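Long-range contact in peroxisomal catalase (Pichia angusta, PDB 2XQ1), which probably breaks down the hydrogen peroxide made by peroxisomal oxidases into water and oxygen, using heme as cofactor: residues Lys372-Pro384 with Leu391-Ile405. Sequence-based numbering, arbitrary orientation.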
loop_
_atom_site.group_PDB
_atom_site.type_symbol
_atom_site.label_atom_id
_atom_site.label_comp_id
_atom_site.label_asym_id
_atom_site.label_seq_id
_atom_site.Cartn_x
_atom_site.Cartn_y
_atom_site.Cartn_z
ATOM N N LYS O 372 18.122 -16.133 -15.984
ATOM C CA LYS O 372 19.343 -16.655 -16.619
ATOM C C LYS O 372 20.658 -16.169 -15.978
ATOM O O LYS O 372 21.552 -16.971 -15.748
ATOM C CB LYS O 372 19.344 -16.470 -18.144
ATOM C CG LYS O 372 20.489 -17.201 -18.870
ATOM C CD LYS O 372 20.105 -18.641 -19.320
ATOM C CE LYS O 372 21.328 -19.420 -19.851
ATOM N N SER O 373 20.788 -14.874 -15.703
ATOM C CA SER O 373 21.889 -14.360 -14.845
ATOM C C SER O 373 21.337 -14.200 -13.444
ATOM O O SER O 373 20.142 -13.966 -13.271
ATOM C CB SER O 373 22.320 -12.974 -15.294
ATOM O OG SER O 373 21.304 -12.014 -15.004
ATOM N N GLY O 374 22.153 -14.257 -12.417
ATOM C CA GLY O 374 21.532 -14.018 -11.117
ATOM C C GLY O 374 21.389 -12.523 -10.956
ATOM O O GLY O 374 21.346 -11.762 -11.928
ATOM N N SER O 375 21.320 -12.089 -9.720
ATOM C CA SER O 375 21.638 -10.727 -9.455
ATOM C C SER O 375 22.350 -10.708 -8.120
ATOM O O SER O 375 22.206 -11.605 -7.303
ATOM C CB SER O 375 20.376 -9.850 -9.467
ATOM O OG SER O 375 19.364 -10.386 -8.627
ATOM N N PHE O 376 23.166 -9.691 -7.943
ATOM C CA PHE O 376 23.853 -9.474 -6.699
ATOM C C PHE O 376 23.902 -7.962 -6.529
ATOM O O PHE O 376 24.750 -7.259 -7.121
ATOM C CB PHE O 376 25.250 -10.074 -6.758
ATOM C CG PHE O 376 25.989 -9.962 -5.488
ATOM C CD1 PHE O 376 25.624 -10.750 -4.402
ATOM C CD2 PHE O 376 27.059 -9.081 -5.357
ATOM C CE1 PHE O 376 26.320 -10.645 -3.181
ATOM C CE2 PHE O 376 27.772 -8.985 -4.155
ATOM C CZ PHE O 376 27.406 -9.757 -3.065
ATOM N N ASN O 377 22.948 -7.448 -5.771
ATOM C CA ASN O 377 22.887 -6.021 -5.569
ATOM C C ASN O 377 22.831 -5.736 -4.106
ATOM O O ASN O 377 21.769 -5.415 -3.617
ATOM C CB ASN O 377 21.654 -5.428 -6.260
ATOM C CG ASN O 377 21.738 -3.937 -6.371
ATOM O OD1 ASN O 377 22.683 -3.333 -5.866
ATOM N ND2 ASN O 377 20.756 -3.318 -7.021
ATOM N N PRO O 378 23.963 -5.858 -3.388
ATOM C CA PRO O 378 23.968 -5.713 -1.911
ATOM C C PRO O 378 23.502 -4.346 -1.368
ATOM O O PRO O 378 23.211 -4.254 -0.188
ATOM C CB PRO O 378 25.422 -5.980 -1.523
ATOM C CG PRO O 378 26.210 -5.760 -2.777
ATOM C CD PRO O 378 25.307 -6.134 -3.922
ATOM N N ILE O 379 23.396 -3.322 -2.219
ATOM C CA ILE O 379 22.915 -2.006 -1.772
ATOM C C ILE O 379 21.412 -1.941 -1.656
ATOM O O ILE O 379 20.881 -1.158 -0.869
ATOM C CB ILE O 379 23.383 -0.835 -2.677
ATOM C CG1 ILE O 379 24.782 -1.132 -3.238
ATOM C CG2 ILE O 379 23.433 0.496 -1.856
ATOM C CD1 ILE O 379 25.894 -1.506 -2.125
ATOM N N ASN O 380 20.721 -2.755 -2.443
ATOM C CA ASN O 380 19.273 -2.756 -2.405
ATOM C C ASN O 380 18.759 -3.806 -1.443
ATOM O O ASN O 380 18.783 -5.004 -1.759
ATOM C CB ASN O 380 18.709 -2.938 -3.806
ATOM C CG ASN O 380 18.947 -1.727 -4.662
ATOM O OD1 ASN O 380 19.495 -0.716 -4.180
ATOM N ND2 ASN O 380 18.549 -1.796 -5.936
ATOM N N ARG O 381 18.306 -3.366 -0.264
ATOM C CA ARG O 381 17.813 -4.306 0.757
ATOM C C ARG O 381 16.472 -3.914 1.376
ATOM O O ARG O 381 16.006 -2.771 1.265
ATOM C CB ARG O 381 18.840 -4.478 1.887
ATOM C CG ARG O 381 20.278 -4.606 1.424
ATOM C CD ARG O 381 20.531 -5.939 0.717
ATOM N NE ARG O 381 20.752 -7.040 1.659
ATOM C CZ ARG O 381 21.925 -7.315 2.236
ATOM N NH1 ARG O 381 23.007 -6.568 1.975
ATOM N NH2 ARG O 381 22.021 -8.331 3.081
ATOM N N ASP O 382 15.870 -4.880 2.062
ATOM C CA ASP O 382 14.633 -4.657 2.809
ATOM C C ASP O 382 13.476 -4.265 1.859
ATOM O O ASP O 382 13.421 -4.741 0.706
ATOM C CB ASP O 382 14.847 -3.624 3.946
ATOM C CG ASP O 382 15.966 -4.023 4.946
ATOM O OD1 ASP O 382 16.644 -5.057 4.765
ATOM O OD2 ASP O 382 16.176 -3.270 5.923
ATOM N N GLY O 383 12.565 -3.413 2.339
ATOM C CA GLY O 383 11.371 -3.035 1.568
ATOM C C GLY O 383 10.278 -4.066 1.787
ATOM O O GLY O 383 10.561 -5.218 2.138
ATOM N N PRO O 384 9.011 -3.689 1.586
ATOM C CA PRO O 384 7.870 -4.630 1.786
ATOM C C PRO O 384 8.025 -5.951 1.045
ATOM O O PRO O 384 8.616 -6.003 -0.040
ATOM C CB PRO O 384 6.676 -3.902 1.148
ATOM C CG PRO O 384 7.071 -2.467 1.066
ATOM C CD PRO O 384 8.597 -2.410 0.976
ATOM N N LEU O 391 19.688 -11.413 0.905
ATOM C CA LEU O 391 21.134 -11.637 0.865
ATOM C C LEU O 391 21.676 -11.961 2.259
ATOM O O LEU O 391 22.842 -11.711 2.544
ATOM C CB LEU O 391 21.854 -10.413 0.263
ATOM C CG LEU O 391 21.694 -10.329 -1.237
ATOM C CD1 LEU O 391 22.238 -9.046 -1.776
ATOM C CD2 LEU O 391 22.370 -11.517 -1.920
ATOM N N GLY O 392 20.850 -12.495 3.146
ATOM C CA GLY O 392 21.370 -12.884 4.450
ATOM C C GLY O 392 22.269 -11.781 4.972
ATOM O O GLY O 392 21.909 -10.604 4.864
ATOM N N GLY O 393 23.448 -12.147 5.499
ATOM C CA GLY O 393 24.362 -11.196 6.173
ATOM C C GLY O 393 25.416 -10.486 5.312
ATOM O O GLY O 393 26.372 -9.894 5.846
ATOM N N THR O 394 25.268 -10.540 3.988
ATOM C CA THR O 394 26.160 -9.786 3.090
ATOM C C THR O 394 26.061 -8.297 3.420
ATOM O O THR O 394 24.970 -7.728 3.438
ATOM C CB THR O 394 25.785 -10.015 1.621
ATOM O OG1 THR O 394 24.695 -10.937 1.593
ATOM C CG2 THR O 394 26.871 -10.696 0.889
ATOM N N PRO O 395 27.199 -7.673 3.740
ATOM C CA PRO O 395 27.294 -6.234 4.003
ATOM C C PRO O 395 26.551 -5.415 2.940
ATOM O O PRO O 395 26.586 -5.783 1.759
ATOM C CB PRO O 395 28.785 -5.982 3.887
ATOM C CG PRO O 395 29.399 -7.263 4.334
ATOM C CD PRO O 395 28.490 -8.365 3.914
ATOM N N ASN O 396 25.893 -4.323 3.334
ATOM C CA ASN O 396 25.061 -3.557 2.398
ATOM C C ASN O 396 25.672 -2.283 1.886
ATOM O O ASN O 396 24.940 -1.330 1.632
ATOM C CB ASN O 396 23.739 -3.205 3.039
ATOM C CG ASN O 396 23.904 -2.703 4.468
ATOM O OD1 ASN O 396 25.016 -2.372 4.897
ATOM N ND2 ASN O 396 22.801 -2.675 5.226
ATOM N N TYR O 397 27.003 -2.267 1.752
ATOM C CA TYR O 397 27.743 -1.162 1.158
ATOM C C TYR O 397 28.904 -1.691 0.307
ATOM O O TYR O 397 29.440 -2.757 0.574
ATOM C CB TYR O 397 28.207 -0.164 2.239
ATOM C CG TYR O 397 29.190 -0.740 3.200
ATOM C CD1 TYR O 397 28.797 -1.714 4.124
ATOM C CD2 TYR O 397 30.520 -0.332 3.187
ATOM C CE1 TYR O 397 29.696 -2.270 5.002
ATOM C CE2 TYR O 397 31.423 -0.883 4.072
ATOM C CZ TYR O 397 31.001 -1.855 4.970
ATOM O OH TYR O 397 31.883 -2.411 5.846
ATOM N N ALA O 398 29.277 -0.949 -0.729
ATOM C CA ALA O 398 30.358 -1.347 -1.629
ATOM C C ALA O 398 31.741 -1.196 -1.004
ATOM O O ALA O 398 32.003 -0.217 -0.300
ATOM C CB ALA O 398 30.269 -0.547 -2.937
ATOM N N ASN O 399 32.613 -2.161 -1.306
ATOM C CA ASN O 399 33.984 -2.206 -0.808
ATOM C C ASN O 399 34.016 -2.354 0.698
ATOM O O ASN O 399 34.831 -1.711 1.377
ATOM C CB ASN O 399 34.794 -0.972 -1.228
ATOM C CG ASN O 399 34.550 -0.561 -2.686
ATOM O OD1 ASN O 399 34.328 -1.408 -3.564
ATOM N ND2 ASN O 399 34.617 0.764 -2.947
ATOM N N ALA O 400 33.101 -3.177 1.213
ATOM C CA ALA O 400 33.099 -3.580 2.614
ATOM C C ALA O 400 34.326 -4.433 2.822
ATOM O O ALA O 400 34.724 -5.168 1.917
ATOM C CB ALA O 400 31.895 -4.343 2.924
ATOM N N TYR O 401 34.956 -4.319 3.992
ATOM C CA TYR O 401 36.297 -4.906 4.184
ATOM C C TYR O 401 36.215 -6.416 4.159
ATOM O O TYR O 401 37.165 -7.082 3.794
ATOM C CB TYR O 401 36.960 -4.413 5.481
ATOM C CG TYR O 401 36.263 -4.867 6.737
ATOM C CD1 TYR O 401 35.185 -4.159 7.264
ATOM C CD2 TYR O 401 36.677 -6.015 7.399
ATOM C CE1 TYR O 401 34.544 -4.591 8.421
ATOM C CE2 TYR O 401 36.036 -6.451 8.554
ATOM C CZ TYR O 401 34.979 -5.734 9.049
ATOM O OH TYR O 401 34.344 -6.175 10.164
ATOM N N ASN O 402 35.049 -6.923 4.524
ATOM C CA ASN O 402 34.823 -8.341 4.677
ATOM C C ASN O 402 33.868 -8.944 3.652
ATOM O O ASN O 402 33.170 -9.911 3.947
ATOM C CB ASN O 402 34.335 -8.642 6.091
ATOM C CG ASN O 402 33.064 -7.910 6.450
ATOM O OD1 ASN O 402 32.851 -6.759 6.079
ATOM N ND2 ASN O 402 32.209 -8.577 7.186
ATOM N N CYS O 403 33.840 -8.365 2.451
ATOM C CA CYS O 403 33.034 -8.876 1.353
ATOM C C CYS O 403 33.675 -8.491 0.030
ATOM O O CYS O 403 33.445 -7.398 -0.491
ATOM C CB CYS O 403 31.607 -8.342 1.428
ATOM S SG CYS O 403 30.417 -9.406 0.655
ATOM N N PRO O 404 34.487 -9.396 -0.519
ATOM C CA PRO O 404 35.163 -9.184 -1.785
ATOM C C PRO O 404 34.183 -9.269 -2.953
ATOM O O PRO O 404 33.382 -10.198 -3.016
ATOM C CB PRO O 404 36.167 -10.342 -1.836
ATOM C CG PRO O 404 36.132 -10.980 -0.467
ATOM C CD PRO O 404 34.785 -10.720 0.045
ATOM N N ILE O 405 34.259 -8.311 -3.873
ATOM C CA ILE O 405 33.287 -8.196 -4.949
ATOM C C ILE O 405 33.993 -8.021 -6.310
ATOM O O ILE O 405 35.105 -7.512 -6.373
ATOM C CB ILE O 405 32.285 -7.037 -4.617
ATOM C CG1 ILE O 405 31.372 -7.435 -3.458
ATOM C CG2 ILE O 405 31.399 -6.667 -5.790
ATOM C CD1 ILE O 405 30.682 -6.244 -2.787
#
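Arg381 reaches across to Leu391-Ile405 and grips a single oxygen end-on with two hydrogen bonds: NH1 lies 2.7 Å and NH2 3.0 Å from Thr394 O, which sits in the guanidinium plane. Bends at chi2 and chi3 (-70° and -81°) fold the side chain back on its own segment, where NH1 also donates to Pro378 O in a nearly straight bond; NH2 has a further partner in Asn390 O. Leu391 CB covers one face of this flat group, 3.4 Å from its plane and offset toward the rim. A leucine in place of Arg381 would probably leave Thr394 O, Pro378 O and Asn390 O without these donors. Beside these polar contacts, the Phe376 ring is a bump whose edge slots between Thr394 CG2 and Ile405 CG1, the latter 4.0 Å from Phe376 CE2, while Leu391 CD2 approaches Phe376 CD1 obliquely. Leu391 CD1 settles against Pro378 CA, and Ile379 CD1 lies against the backbone at Tyr397 CA and Ala398 N, 3.7 Å from the latter. Both irregular segments belong to the long excursion between helix 341-357 and strand 422-424, away from the active site. Val8 and Phe9 of a second subunit pack on Phe376, Pro378 and Ile379; from a third subunit, His155 (helix 153-160) and Asp176 (helix 171-180) hydrogen-bond Ala398 N and Tyr397 OH respectively.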